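Multisubunit Na+/H+ antiporter, G subunit (Anoxybacillus flavithermus, PDB 6Z16) probably serves as a small membrane subunit of a multisubunit antiporter that exchanges sodium ions for protons. Local coordinates at residues 34-42 / 93-104. Residues are numbered along the deposited sequence; the frame is centred on the assembly and turned at random.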
loop_
_atom_site.group_PDB
_atom_site.type_symbol
_atom_site.label_atom_id
_atom_site.label_comp_id
_atom_site.label_asym_id
_atom_site.label_seq_id
_atom_site.Cartn_x
_atom_site.Cartn_y
_atom_site.Cartn_z
ATOM N N LEU G 34 0.478 0.730 51.885
ATOM C CA LEU G 34 1.883 0.342 51.799
ATOM C C LEU G 34 2.784 1.434 52.381
ATOM O O LEU G 34 2.494 2.621 52.229
ATOM C CB LEU G 34 2.252 0.044 50.350
ATOM C CG LEU G 34 1.595 -1.247 49.857
ATOM C CD1 LEU G 34 1.825 -1.450 48.382
ATOM C CD2 LEU G 34 2.111 -2.436 50.641
ATOM N N PRO G 35 3.879 1.065 53.058
ATOM C CA PRO G 35 4.566 2.014 53.948
ATOM C C PRO G 35 5.611 2.922 53.322
ATOM O O PRO G 35 6.005 3.903 53.966
ATOM C CB PRO G 35 5.247 1.079 54.955
ATOM C CG PRO G 35 5.547 -0.122 54.166
ATOM C CD PRO G 35 4.411 -0.300 53.218
ATOM N N ASP G 36 6.073 2.636 52.114
ATOM C CA ASP G 36 7.203 3.331 51.522
ATOM C C ASP G 36 6.744 3.951 50.211
ATOM O O ASP G 36 5.693 3.590 49.681
ATOM C CB ASP G 36 8.359 2.347 51.298
ATOM C CG ASP G 36 9.683 3.025 51.098
ATOM O OD1 ASP G 36 9.732 4.271 51.098
ATOM O OD2 ASP G 36 10.682 2.294 50.947
ATOM N N VAL G 37 7.527 4.897 49.690
ATOM C CA VAL G 37 7.196 5.483 48.393
ATOM C C VAL G 37 7.365 4.455 47.270
ATOM O O VAL G 37 6.596 4.449 46.298
ATOM C CB VAL G 37 8.034 6.762 48.167
ATOM C CG1 VAL G 37 9.528 6.477 48.219
ATOM C CG2 VAL G 37 7.671 7.444 46.855
ATOM N N TYR G 38 8.299 3.517 47.425
ATOM C CA TYR G 38 8.622 2.599 46.341
ATOM C C TYR G 38 7.607 1.465 46.243
ATOM O O TYR G 38 7.253 1.036 45.138
ATOM C CB TYR G 38 10.021 2.045 46.559
ATOM C CG TYR G 38 11.047 3.115 46.779
ATOM C CD1 TYR G 38 11.525 3.875 45.728
ATOM C CD2 TYR G 38 11.551 3.357 48.046
ATOM C CE1 TYR G 38 12.474 4.856 45.936
ATOM C CE2 TYR G 38 12.499 4.330 48.262
ATOM C CZ TYR G 38 12.956 5.076 47.205
ATOM O OH TYR G 38 13.898 6.046 47.421
ATOM N N THR G 39 7.129 0.977 47.389
ATOM C CA THR G 39 6.074 -0.028 47.396
ATOM C C THR G 39 4.780 0.532 46.823
ATOM O O THR G 39 4.056 -0.158 46.089
ATOM C CB THR G 39 5.861 -0.520 48.820
ATOM O OG1 THR G 39 5.447 0.581 49.630
ATOM C CG2 THR G 39 7.156 -1.061 49.380
ATOM N N ARG G 40 4.483 1.794 47.137
ATOM C CA ARG G 40 3.347 2.467 46.527
ATOM C C ARG G 40 3.555 2.663 45.036
ATOM O O ARG G 40 2.584 2.613 44.278
ATOM C CB ARG G 40 3.109 3.805 47.218
ATOM C CG ARG G 40 2.628 3.668 48.639
ATOM C CD ARG G 40 2.717 4.988 49.372
ATOM N NE ARG G 40 2.488 4.807 50.801
ATOM C CZ ARG G 40 2.789 5.713 51.721
ATOM N NH1 ARG G 40 3.359 6.850 51.368
ATOM N NH2 ARG G 40 2.548 5.463 53.001
ATOM N N SER G 41 4.804 2.862 44.598
ATOM C CA SER G 41 5.091 2.958 43.169
ATOM C C SER G 41 4.765 1.653 42.451
ATOM O O SER G 41 4.099 1.672 41.406
ATOM C CB SER G 41 6.553 3.336 42.955
ATOM O OG SER G 41 6.851 4.591 43.530
ATOM N N HIS G 42 5.218 0.520 43.018
ATOM C CA HIS G 42 4.828 -0.826 42.576
ATOM C C HIS G 42 3.323 -0.955 42.394
ATOM O O HIS G 42 2.830 -1.205 41.277
ATOM C CB HIS G 42 5.262 -1.884 43.596
ATOM C CG HIS G 42 6.722 -2.201 43.602
ATOM N ND1 HIS G 42 7.315 -2.978 42.635
ATOM C CD2 HIS G 42 7.693 -1.912 44.499
ATOM C CE1 HIS G 42 8.596 -3.125 42.916
ATOM N NE2 HIS G 42 8.853 -2.479 44.038
ATOM N N SER G 93 10.216 7.540 41.058
ATOM C CA SER G 93 11.003 6.760 42.004
ATOM C C SER G 93 12.477 7.144 41.967
ATOM O O SER G 93 13.132 7.182 43.014
ATOM C CB SER G 93 10.824 5.273 41.727
ATOM O OG SER G 93 9.483 4.885 41.958
ATOM N N ARG G 94 13.015 7.463 40.784
ATOM C CA ARG G 94 14.392 7.951 40.738
ATOM C C ARG G 94 14.501 9.337 41.359
ATOM O O ARG G 94 15.498 9.650 42.029
ATOM C CB ARG G 94 14.924 7.975 39.305
ATOM C CG ARG G 94 16.428 8.224 39.275
ATOM C CD ARG G 94 17.071 8.259 37.896
ATOM N NE ARG G 94 16.698 9.436 37.123
ATOM C CZ ARG G 94 16.094 9.389 35.944
ATOM N NH1 ARG G 94 15.816 8.219 35.391
ATOM N NH2 ARG G 94 15.789 10.508 35.306
ATOM N N ALA G 95 13.474 10.174 41.171
ATOM C CA ALA G 95 13.474 11.500 41.775
ATOM C C ALA G 95 13.368 11.426 43.290
ATOM O O ALA G 95 13.945 12.262 43.992
ATOM C CB ALA G 95 12.328 12.331 41.205
ATOM N N ALA G 96 12.660 10.425 43.805
ATOM C CA ALA G 96 12.584 10.237 45.245
ATOM C C ALA G 96 13.872 9.652 45.799
ATOM O O ALA G 96 14.287 10.013 46.902
ATOM C CB ALA G 96 11.402 9.341 45.602
ATOM N N TYR G 97 14.517 8.750 45.056
ATOM C CA TYR G 97 15.749 8.144 45.549
ATOM C C TYR G 97 16.895 9.142 45.565
ATOM O O TYR G 97 17.721 9.122 46.481
ATOM C CB TYR G 97 16.130 6.932 44.706
ATOM C CG TYR G 97 17.343 6.202 45.230
ATOM C CD1 TYR G 97 17.244 5.362 46.326
ATOM C CD2 TYR G 97 18.585 6.360 44.637
ATOM C CE1 TYR G 97 18.348 4.692 46.815
ATOM C CE2 TYR G 97 19.699 5.695 45.120
ATOM C CZ TYR G 97 19.571 4.864 46.210
ATOM O OH TYR G 97 20.665 4.194 46.699
ATOM N N TYR G 98 16.968 10.015 44.565
ATOM C CA TYR G 98 18.036 11.006 44.537
ATOM C C TYR G 98 17.847 12.133 45.542
ATOM O O TYR G 98 18.800 12.876 45.794
ATOM C CB TYR G 98 18.174 11.585 43.133
ATOM C CG TYR G 98 18.978 10.732 42.181
ATOM C CD1 TYR G 98 19.869 9.782 42.658
ATOM C CD2 TYR G 98 18.854 10.887 40.806
ATOM C CE1 TYR G 98 20.613 9.006 41.795
ATOM C CE2 TYR G 98 19.590 10.116 39.929
ATOM C CZ TYR G 98 20.470 9.181 40.429
ATOM O OH TYR G 98 21.205 8.412 39.554
ATOM N N ALA G 99 16.660 12.268 46.133
ATOM C CA ALA G 99 16.403 13.266 47.160
ATOM C C ALA G 99 16.812 12.804 48.556
ATOM O O ALA G 99 16.406 13.436 49.537
ATOM C CB ALA G 99 14.923 13.652 47.156
ATOM N N ASN G 100 17.614 11.731 48.650
ATOM C CA ASN G 100 18.022 11.081 49.904
ATOM C C ASN G 100 16.822 10.707 50.766
ATOM O O ASN G 100 16.851 10.816 51.993
ATOM C CB ASN G 100 19.013 11.941 50.691
ATOM C CG ASN G 100 20.393 11.957 50.066
ATOM O OD1 ASN G 100 20.895 10.925 49.621
ATOM N ND2 ASN G 100 21.017 13.129 50.032
ATOM N N VAL G 101 15.755 10.258 50.113
ATOM C CA VAL G 101 14.519 9.869 50.777
ATOM C C VAL G 101 14.486 8.353 50.842
ATOM O O VAL G 101 14.549 7.679 49.807
ATOM C CB VAL G 101 13.286 10.416 50.044
ATOM C CG1 VAL G 101 12.011 9.861 50.647
ATOM C CG2 VAL G 101 13.284 11.927 50.087
ATOM N N GLU G 102 14.403 7.814 52.054
ATOM C CA GLU G 102 14.246 6.379 52.236
ATOM C C GLU G 102 13.372 6.142 53.456
ATOM O O GLU G 102 13.471 6.868 54.449
ATOM C CB GLU G 102 15.599 5.667 52.375
ATOM C CG GLU G 102 16.443 6.059 53.576
ATOM C CD GLU G 102 17.750 5.307 53.613
ATOM O OE1 GLU G 102 18.002 4.531 52.670
ATOM O OE2 GLU G 102 18.516 5.479 54.583
ATOM N N ARG G 103 12.470 5.165 53.355
ATOM C CA ARG G 103 11.509 4.913 54.421
ATOM C C ARG G 103 11.333 3.416 54.639
ATOM O O ARG G 103 11.594 2.594 53.756
ATOM C CB ARG G 103 10.138 5.574 54.141
ATOM C CG ARG G 103 10.196 7.092 54.200
ATOM C CD ARG G 103 8.902 7.844 54.026
ATOM N NE ARG G 103 9.236 9.263 53.922
ATOM C CZ ARG G 103 9.415 10.076 54.959
ATOM N NH1 ARG G 103 9.744 11.344 54.754
ATOM N NH2 ARG G 103 9.273 9.627 56.201
ATOM N N TRP G 104 10.887 3.097 55.855
ATOM C CA TRP G 104 10.461 1.772 56.308
ATOM C C TRP G 104 11.600 0.745 56.238
ATOM O O TRP G 104 11.570 -0.211 55.460
ATOM C CB TRP G 104 9.227 1.295 55.534
ATOM C CG TRP G 104 8.587 0.102 56.163
ATOM C CD1 TRP G 104 7.980 0.051 57.382
ATOM C CD2 TRP G 104 8.517 -1.218 55.625
ATOM N NE1 TRP G 104 7.523 -1.215 57.630
ATOM C CE2 TRP G 104 7.838 -2.014 56.563
ATOM C CE3 TRP G 104 8.945 -1.800 54.431
ATOM C CZ2 TRP G 104 7.588 -3.363 56.353
ATOM C CZ3 TRP G 104 8.697 -3.136 54.224
ATOM C CH2 TRP G 104 8.024 -3.904 55.179
#
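Tyr-38 reaches between the end of helix 72-98 and the chain that follows it, and its hydroxyl donates a hydrogen bond to the backbone carbonyl of Val-101 (OH to O 3.0 Å). The C=O...donor angle of 164° makes the approach nearly head-on to the oxygen. With CG anti to the carbonyl carbon (chi1 -52°), the phenol lies across the gap, its CE1 edge 3.8 Å from Ser-93 O and its OH at the edge of the Tyr-97 ring, 3.6 Å from CD1. Val-37 CG1 covers one face of the Tyr-38 ring and also meets Ala-96 CB. One turn on, Ser-41 OG hydrogen-bonds to Val-37 O and lies 3.1 Å from Ser-93 OG, itself hydrogen-bonded to the backbone O of Ala-89. This buried part is the tight one, extended by His-131 of a neighbouring subunit, whose ring meets that of Tyr-38. Asp-36, also buried, links it to the looser side: OD1 takes the N-H of Val-37 from above the carboxylate plane and touches Arg-103 CB at 3.3 Å. An alanine in place of Asp-36 is likely to leave the Val-37 N-H without this acceptor and open a gap beside Arg-103 CB. Toward the solvent the packing thins to loop against loop. The exposed Arg-103 leads its guanidinium away, leaving NE 5.8 Å from Asp-36 OD1, too far for a salt bridge. At the outer end Pro-35 CG sits over one face of the poorly ordered Trp-104 indole in a CH-pi contact, 3.6 Å from the five-ring centroid. Helix segments 37-42 and 93-98 run antiparallel (176°), the chain 101-104 passing alongside the 35-36 turn that precedes helix 37-66: a three-helix membrane subunit whose last helix, 72-98, leads into a tail folded back over the 34-36 loop.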